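Local structure of secreted protein (Streptomyces lividans TK24, 5LXZ) at residues A[31-34]-A[38-41]; A[40-45]-A[234-239]; A[62-67]-A[465-470]. The protein binds copper and is probably a secreted mononuclear copper-radical oxidase of the galactose oxidase-like AA5 family. The protein carries 1 engineered substitution. All coordinates share one frame; numbering follows the deposited sequence.

Interaction 1 of 3, residues A[31-34]-A[38-41]; sequences AALL and KVLM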
loop_
_atom_site.group_PDB
_atom_site.type_symbol
_atom_site.label_atom_id
_atom_site.label_comp_id
_atom_site.label_asym_id
_atom_site.label_seq_id
_atom_site.Cartn_x
_atom_site.Cartn_y
_atom_site.Cartn_z
ATOM N N ALA A 31 3.468 8.797 0.220
ATOM C CA ALA A 31 3.314 10.076 -0.424
ATOM C C ALA A 31 1.980 10.173 -1.110
ATOM O O ALA A 31 1.405 9.153 -1.532
ATOM C CB ALA A 31 4.436 10.349 -1.388
ATOM N N ALA A 32 1.481 11.387 -1.204
ATOM C CA ALA A 32 0.222 11.630 -1.878
ATOM C C ALA A 32 0.291 12.951 -2.619
ATOM O O ALA A 32 0.725 13.944 -2.055
ATOM C CB ALA A 32 -0.922 11.657 -0.887
ATOM N N LEU A 33 -0.147 12.971 -3.868
ATOM C CA LEU A 33 -0.327 14.208 -4.577
ATOM C C LEU A 33 -1.598 14.860 -4.110
ATOM O O LEU A 33 -2.615 14.223 -4.056
ATOM C CB LEU A 33 -0.339 13.990 -6.082
ATOM C CG LEU A 33 -0.671 15.233 -6.894
ATOM C CD1 LEU A 33 0.431 16.270 -6.749
ATOM C CD2 LEU A 33 -0.868 14.878 -8.366
ATOM N N LEU A 34 -1.514 16.134 -3.709
ATOM C CA LEU A 34 -2.657 16.889 -3.220
ATOM C C LEU A 34 -3.196 17.788 -4.323
ATOM O O LEU A 34 -2.513 18.117 -5.302
ATOM C CB LEU A 34 -2.193 17.781 -2.071
ATOM C CG LEU A 34 -1.433 17.060 -0.952
ATOM C CD1 LEU A 34 -0.897 18.122 0.000
ATOM C CD2 LEU A 34 -2.309 16.051 -0.257
ATOM N N LYS A 38 0.805 20.101 -4.804
ATOM C CA LYS A 38 1.937 19.778 -3.962
ATOM C C LYS A 38 1.853 18.332 -3.515
ATOM O O LYS A 38 0.772 17.717 -3.569
ATOM C CB LYS A 38 1.955 20.722 -2.787
ATOM C CG LYS A 38 2.073 22.169 -3.290
ATOM C CD LYS A 38 2.213 23.103 -2.146
ATOM C CE LYS A 38 2.056 24.554 -2.569
ATOM N NZ LYS A 38 2.223 25.382 -1.338
ATOM N N VAL A 39 2.984 17.797 -3.084
ATOM C CA VAL A 39 3.062 16.401 -2.659
ATOM C C VAL A 39 3.285 16.334 -1.176
ATOM O O VAL A 39 4.242 16.929 -0.653
ATOM C CB VAL A 39 4.183 15.668 -3.387
ATOM C CG1 VAL A 39 4.269 14.217 -2.958
ATOM C CG2 VAL A 39 4.010 15.775 -4.900
ATOM N N LEU A 40 2.413 15.595 -0.497
ATOM C CA LEU A 40 2.559 15.283 0.913
ATOM C C LEU A 40 3.480 14.071 1.026
ATOM O O LEU A 40 3.245 13.052 0.370
ATOM C CB LEU A 40 1.207 14.965 1.517
ATOM C CG LEU A 40 1.233 14.608 3.000
ATOM C CD1 LEU A 40 1.531 15.838 3.813
ATOM C CD2 LEU A 40 -0.079 13.912 3.397
ATOM N N MET A 41 4.543 14.185 1.808
ATOM C CA MET A 41 5.512 13.117 1.994
ATOM C C MET A 41 5.568 12.787 3.473
ATOM O O MET A 41 5.988 13.635 4.294
ATOM C CB MET A 41 6.870 13.577 1.474
ATOM C CG MET A 41 6.811 13.965 -0.000
ATOM S SD MET A 41 8.309 14.740 -0.618
ATOM C CE MET A 41 9.297 13.253 -0.746
#
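A beta hairpin in the first blade of what is, as in galactose oxidase, a beta-propeller brings Ala31-Leu34 alongside Lys38-Met41, the strands 4.6 Å apart at the closest approach of their short axes. Ala32 and Leu40 form the hydrogen-bonded antiparallel pair: Ala32 N donates to Leu40 O at 2.9 Å, while Leu40 N returns a bond to Ala32 O at 2.8 Å. Beyond the strand end, Leu34 N bonds to Lys38 O at 2.8 Å, the last bond before the turn. On one face of the sheet Leu33 crosses Val39 at about a right angle, CD1 meeting Val39 CG2 at 4.1 Å, and Ala31 CB lies beside Val39 CG1. The other face carries Ala32 and Leu40. With CG beside its own backbone N (chi1 -52°), Leu34 brings CD2 to Leu40 CB (4.1 Å), and Phe229 on strand 226-230 of the next sheet touches both leucines. A serine in place of Leu34 would probably leave Leu40 CB and the ring of Phe229 without this hydrophobic neighbour and open a gap between the two sheets. The tightest side-chain approach here is Leu34 CB to Lys38 O, at 3.3 Å.

Interaction 2 of 3, residues A[40-45]-A[234-239]; sequences LMVAGS and EKYIKV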
loop_
_atom_site.group_PDB
_atom_site.type_symbol
_atom_site.label_atom_id
_atom_site.label_comp_id
_atom_site.label_asym_id
_atom_site.label_seq_id
_atom_site.Cartn_x
_atom_site.Cartn_y
_atom_site.Cartn_z
ATOM N N LEU A 40 2.413 15.595 -0.497
ATOM C CA LEU A 40 2.559 15.283 0.913
ATOM C C LEU A 40 3.480 14.071 1.026
ATOM O O LEU A 40 3.245 13.052 0.370
ATOM C CB LEU A 40 1.207 14.965 1.517
ATOM C CG LEU A 40 1.233 14.608 3.000
ATOM C CD1 LEU A 40 1.531 15.838 3.813
ATOM C CD2 LEU A 40 -0.079 13.912 3.397
ATOM N N MET A 41 4.543 14.185 1.808
ATOM C CA MET A 41 5.512 13.117 1.994
ATOM C C MET A 41 5.568 12.787 3.473
ATOM O O MET A 41 5.988 13.635 4.294
ATOM C CB MET A 41 6.870 13.577 1.474
ATOM C CG MET A 41 6.811 13.965 -0.000
ATOM S SD MET A 41 8.309 14.740 -0.618
ATOM C CE MET A 41 9.297 13.253 -0.746
ATOM N N VAL A 42 5.180 11.578 3.841
ATOM C CA VAL A 42 5.028 11.217 5.233
ATOM C C VAL A 42 6.066 10.173 5.618
ATOM O O VAL A 42 6.187 9.126 4.991
ATOM C CB VAL A 42 3.623 10.686 5.564
ATOM C CG1 VAL A 42 3.479 10.457 7.052
ATOM C CG2 VAL A 42 2.549 11.634 5.066
ATOM N N ALA A 43 6.840 10.521 6.635
ATOM C CA ALA A 43 7.767 9.613 7.227
ATOM C C ALA A 43 7.269 9.047 8.535
ATOM O O ALA A 43 7.565 7.915 8.848
ATOM C CB ALA A 43 9.096 10.332 7.465
ATOM N N GLY A 44 6.555 9.836 9.332
ATOM C CA GLY A 44 6.358 9.440 10.721
ATOM C C GLY A 44 7.734 9.316 11.358
ATOM O O GLY A 44 8.600 10.158 11.098
ATOM N N SER A 45 7.944 8.273 12.146
ATOM C CA SER A 45 9.259 8.021 12.709
ATOM C C SER A 45 10.220 7.402 11.698
ATOM O O SER A 45 11.403 7.243 11.977
ATOM C CB SER A 45 9.161 7.143 13.946
ATOM O OG SER A 45 8.550 5.912 13.612
ATOM N N GLU A 234 -2.522 22.968 4.938
ATOM C CA GLU A 234 -1.303 22.201 5.093
ATOM C C GLU A 234 -1.109 21.722 6.517
ATOM O O GLU A 234 -0.030 21.835 7.085
ATOM C CB GLU A 234 -0.126 22.959 4.498
ATOM C CG GLU A 234 -0.324 23.160 3.004
ATOM C CD GLU A 234 0.828 23.856 2.298
ATOM O OE1 GLU A 234 1.679 24.467 2.984
ATOM O OE2 GLU A 234 0.862 23.763 1.053
ATOM N N LYS A 235 -2.159 21.140 7.094
ATOM C CA LYS A 235 -2.067 20.608 8.432
ATOM C C LYS A 235 -2.924 19.364 8.624
ATOM O O LYS A 235 -3.911 19.144 7.893
ATOM C CB LYS A 235 -2.397 21.690 9.476
ATOM C CG LYS A 235 -3.790 22.200 9.519
ATOM C CD LYS A 235 -3.896 23.229 10.668
ATOM C CE LYS A 235 -4.770 24.415 10.339
ATOM N NZ LYS A 235 -6.183 23.999 10.200
ATOM N N TYR A 236 -2.537 18.546 9.582
ATOM C CA TYR A 236 -3.326 17.401 9.985
ATOM C C TYR A 236 -4.413 17.866 10.948
ATOM O O TYR A 236 -4.106 18.572 11.930
ATOM C CB TYR A 236 -2.467 16.373 10.696
ATOM C CG TYR A 236 -1.436 15.718 9.827
ATOM C CD1 TYR A 236 -1.756 14.612 9.042
ATOM C CD2 TYR A 236 -0.113 16.130 9.857
ATOM C CE1 TYR A 236 -0.793 13.991 8.289
ATOM C CE2 TYR A 236 0.869 15.482 9.139
ATOM C CZ TYR A 236 0.509 14.402 8.350
ATOM O OH TYR A 236 1.460 13.732 7.578
ATOM N N ILE A 237 -5.648 17.496 10.672
ATOM C CA ILE A 237 -6.784 17.848 11.540
ATOM C C ILE A 237 -7.289 16.571 12.214
ATOM O O ILE A 237 -7.695 15.615 11.531
ATOM C CB ILE A 237 -7.901 18.501 10.740
ATOM C CG1 ILE A 237 -7.379 19.729 9.976
ATOM C CG2 ILE A 237 -9.056 18.854 11.706
ATOM C CD1 ILE A 237 -8.414 20.426 9.151
ATOM N N LYS A 238 -7.280 16.522 13.536
ATOM C CA LYS A 238 -7.701 15.349 14.248
ATOM C C LYS A 238 -9.199 15.114 14.032
ATOM O O LYS A 238 -9.999 16.062 14.087
ATOM C CB LYS A 238 -7.444 15.527 15.753
ATOM C CG LYS A 238 -7.746 14.293 16.580
ATOM C CD LYS A 238 -7.126 14.417 17.976
ATOM C CE LYS A 238 -7.064 13.094 18.708
ATOM N NZ LYS A 238 -8.408 12.571 19.060
ATOM N N VAL A 239 -9.563 13.876 13.720
ATOM C CA VAL A 239 -10.938 13.433 13.665
ATOM C C VAL A 239 -11.129 12.295 14.632
ATOM O O VAL A 239 -10.209 11.918 15.341
ATOM C CB VAL A 239 -11.355 13.078 12.198
ATOM C CG1 VAL A 239 -11.257 14.326 11.318
ATOM C CG2 VAL A 239 -10.607 11.862 11.627
#
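Leu40-Ser45 and Glu234-Val239 meet without backbone pairing, the nearest CA atoms, those of Leu40 and Glu234, being 9.0 Å apart, and side chains alone bridge the space. The arrangement is blade-to-blade packing in a beta-propeller, as in galactose oxidase: strand 39-44 belongs to one blade and strand 235-238 to the sheet beside it. Strand 39-44 carries a classic beta bulge, where Ala43 and Gly44 together face Asp58 and Gly44 takes a positive phi of 59°; a G1 bulge, with Glu234 and Lys235 facing Asp230, leads into strand 235-238.

The contact rests on the phenol of Tyr236, which reaches out from its strand while Val42 comes from the opposite direction. Tyr236 CG stands anti to the carbonyl carbon (chi1 -66°), a setting that sends the ring across to the neighbouring sheet. Its OH arrives at the two methyls of Val42, 3.4 Å from CG2 and 3.9 Å from CG1, and Leu40 CD1 borders it more loosely at 4.3 Å. These neighbours are apolar; the hydroxyl finds its polar partner in Thr59 OG1 on strand 58-62, next to strand 39-44, so a hydrogen bond ties the tyrosine to the same blade that its OH touches. Phe229 makes an edge-to-face pair with the Tyr236 ring, and Pro75, Leu78 and Ile93 also lie against this side chain. Towards the start of its segment, Glu234 adds a charged link between the sheets, its OE1 in a salt bridge with Lys70 NZ and its OE2 in another with Lys38 NZ. The Val42 side chain itself is about 12 Å from a bound copper ion, and of its two methyls CG2 is the one that presses closer to Tyr236 OH.

Interaction 3 of 3, residues A[62-67]-A[465-470]; sequences WDPVKG and ILLPDG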
loop_
_atom_site.group_PDB
_atom_site.type_symbol
_atom_site.label_atom_id
_atom_site.label_comp_id
_atom_site.label_asym_id
_atom_site.label_seq_id
_atom_site.Cartn_x
_atom_site.Cartn_y
_atom_site.Cartn_z
ATOM N N TRP A 62 6.109 19.173 -0.553
ATOM C CA TRP A 62 7.033 19.500 -1.605
ATOM C C TRP A 62 6.250 20.103 -2.746
ATOM O O TRP A 62 5.234 19.549 -3.179
ATOM C CB TRP A 62 7.757 18.249 -2.054
ATOM C CG TRP A 62 8.592 18.393 -3.285
ATOM C CD1 TRP A 62 9.610 19.282 -3.499
ATOM C CD2 TRP A 62 8.502 17.600 -4.470
ATOM N NE1 TRP A 62 10.153 19.100 -4.758
ATOM C CE2 TRP A 62 9.501 18.062 -5.369
ATOM C CE3 TRP A 62 7.654 16.555 -4.872
ATOM C CZ2 TRP A 62 9.676 17.513 -6.654
ATOM C CZ3 TRP A 62 7.826 16.009 -6.144
ATOM C CH2 TRP A 62 8.830 16.479 -7.010
ATOM N N ASP A 63 6.695 21.274 -3.219
ATOM C CA ASP A 63 6.084 21.928 -4.366
ATOM C C ASP A 63 6.951 21.584 -5.560
ATOM O O ASP A 63 8.082 22.077 -5.669
ATOM C CB ASP A 63 6.014 23.425 -4.120
ATOM C CG ASP A 63 5.410 24.190 -5.268
ATOM O OD1 ASP A 63 5.408 23.709 -6.393
ATOM O OD2 ASP A 63 4.931 25.310 -5.015
ATOM N N PRO A 64 6.463 20.710 -6.449
ATOM C CA PRO A 64 7.303 20.325 -7.567
ATOM C C PRO A 64 7.544 21.440 -8.578
ATOM O O PRO A 64 8.525 21.332 -9.307
ATOM C CB PRO A 64 6.571 19.145 -8.206
ATOM C CG PRO A 64 5.220 19.149 -7.641
ATOM C CD PRO A 64 5.200 19.945 -6.391
ATOM N N VAL A 65 6.698 22.460 -8.626
ATOM C CA VAL A 65 6.840 23.527 -9.632
ATOM C C VAL A 65 7.963 24.467 -9.157
ATOM O O VAL A 65 8.911 24.748 -9.889
ATOM C CB VAL A 65 5.512 24.273 -9.853
ATOM C CG1 VAL A 65 5.683 25.457 -10.812
ATOM C CG2 VAL A 65 4.455 23.322 -10.431
ATOM N N LYS A 66 7.845 24.903 -7.919
ATOM C CA LYS A 66 8.813 25.827 -7.295
ATOM C C LYS A 66 10.085 25.153 -6.802
ATOM O O LYS A 66 11.089 25.822 -6.598
ATOM C CB LYS A 66 8.144 26.594 -6.170
ATOM C CG LYS A 66 6.999 27.468 -6.657
ATOM C CD LYS A 66 6.636 28.578 -5.694
ATOM C CE LYS A 66 5.668 29.540 -6.361
ATOM N NZ LYS A 66 5.221 30.560 -5.380
ATOM N N GLY A 67 10.041 23.843 -6.568
ATOM C CA GLY A 67 11.183 23.103 -6.040
ATOM C C GLY A 67 11.351 23.120 -4.524
ATOM O O GLY A 67 12.218 22.427 -3.978
ATOM N N ILE A 465 4.626 8.599 -7.657
ATOM C CA ILE A 465 3.517 9.539 -7.782
ATOM C C ILE A 465 3.602 10.260 -9.130
ATOM O O ILE A 465 4.615 10.923 -9.411
ATOM C CB ILE A 465 3.648 10.639 -6.679
ATOM C CG1 ILE A 465 3.760 10.021 -5.272
ATOM C CG2 ILE A 465 2.545 11.683 -6.778
ATOM C CD1 ILE A 465 2.473 9.416 -4.819
ATOM N N LEU A 466 2.526 10.193 -9.904
ATOM C CA LEU A 466 2.382 11.037 -11.098
ATOM C C LEU A 466 2.134 12.483 -10.694
ATOM O O LEU A 466 1.297 12.760 -9.842
ATOM C CB LEU A 466 1.217 10.562 -11.943
ATOM C CG LEU A 466 0.827 11.382 -13.181
ATOM C CD1 LEU A 466 1.949 11.384 -14.223
ATOM C CD2 LEU A 466 -0.498 10.915 -13.788
ATOM N N LEU A 467 2.860 13.405 -11.315
ATOM C CA LEU A 467 2.735 14.814 -11.037
ATOM C C LEU A 467 1.905 15.507 -12.120
ATOM O O LEU A 467 1.815 15.016 -13.249
ATOM C CB LEU A 467 4.127 15.444 -10.955
ATOM C CG LEU A 467 5.091 14.815 -9.958
ATOM C CD1 LEU A 467 6.482 15.393 -10.058
ATOM C CD2 LEU A 467 4.612 14.965 -8.542
ATOM N N PRO A 468 1.403 16.716 -11.822
ATOM C CA PRO A 468 0.587 17.448 -12.796
ATOM C C PRO A 468 1.294 17.816 -14.084
ATOM O O PRO A 468 0.641 17.978 -15.102
ATOM C CB PRO A 468 0.105 18.666 -11.998
ATOM C CG PRO A 468 0.058 18.180 -10.584
ATOM C CD PRO A 468 1.266 17.298 -10.464
ATOM N N ASP A 469 2.616 17.864 -14.061
ATOM C CA ASP A 469 3.353 18.170 -15.293
ATOM C C ASP A 469 3.608 16.963 -16.148
ATOM O O ASP A 469 4.233 17.080 -17.228
ATOM C CB ASP A 469 4.625 18.945 -14.984
ATOM C CG ASP A 469 5.708 18.100 -14.364
ATOM O OD1 ASP A 469 5.449 16.994 -13.907
ATOM O OD2 ASP A 469 6.892 18.555 -14.295
ATOM N N GLY A 470 3.146 15.782 -15.726
ATOM C CA GLY A 470 3.348 14.542 -16.465
ATOM C C GLY A 470 4.647 13.799 -16.161
ATOM O O GLY A 470 4.883 12.740 -16.723
#
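Leu467 sets its two methyls against the six-membered end of the Trp62 indole, the two side chains crossing at about a right angle. CD1 lies 4.0 Å from Trp62 CH2, and CD2 is 4.1 Å from Trp62 CZ3; the approach to the ring is oblique. The same CD1 also meets Pro64 CB at 4.2 Å, so a single methyl sits against both the tryptophan and the proline. Pro64 in turn folds back on the indole, its CA 3.7 Å above one face near the rim. Trp62 holds CG anti to its amide nitrogen (chi1 171°), which swings the indole out towards Leu467, and Phe20 packs on it edge-to-face. The contact joins the first blade of the propeller to the neighbouring one that also holds the N-terminal strand 14-18, an arrangement consistent with ring closure as in galactose oxidase. Leu467 opens a type I turn that ends at Gly470, whose N bonds to Leu467 O at 2.9 Å, and the chain turns after Trp62 round the carboxylate of Asp63. OD1 accepts from Val65 N at 2.9 Å, nearly along its C-O axis, in an Asx turn, and from Lys66 N at 3.1 Å, from above the carboxylate plane, in an Asx motif. Both donors approach from the same face of that plane, and Gly67 N bonds back to Asp63 O.

Overall arrangement
All three contacts gather around the sheet that holds strands 30-33, 39-44 and 58-62. Interaction 1 is its internal hairpin; interaction 2 shares Leu40 and Met41 with it, centre to centre about 10 Å away, and links the sheet to strand 235-238. Interaction 3, its centre about 9 Å from that of interaction 1 and about 19 Å from that of interaction 2, links it to the turn after strand 462-466. Along the chain interaction 1 closes before interaction 3 opens, and the segments of interactions 2 and 3 alternate. Val39 N and Trp62 O probably hydrogen-bond between interactions 1 and 3. One blade is thus fixed to sheets from distant parts of the sequence, consistent with a closed propeller.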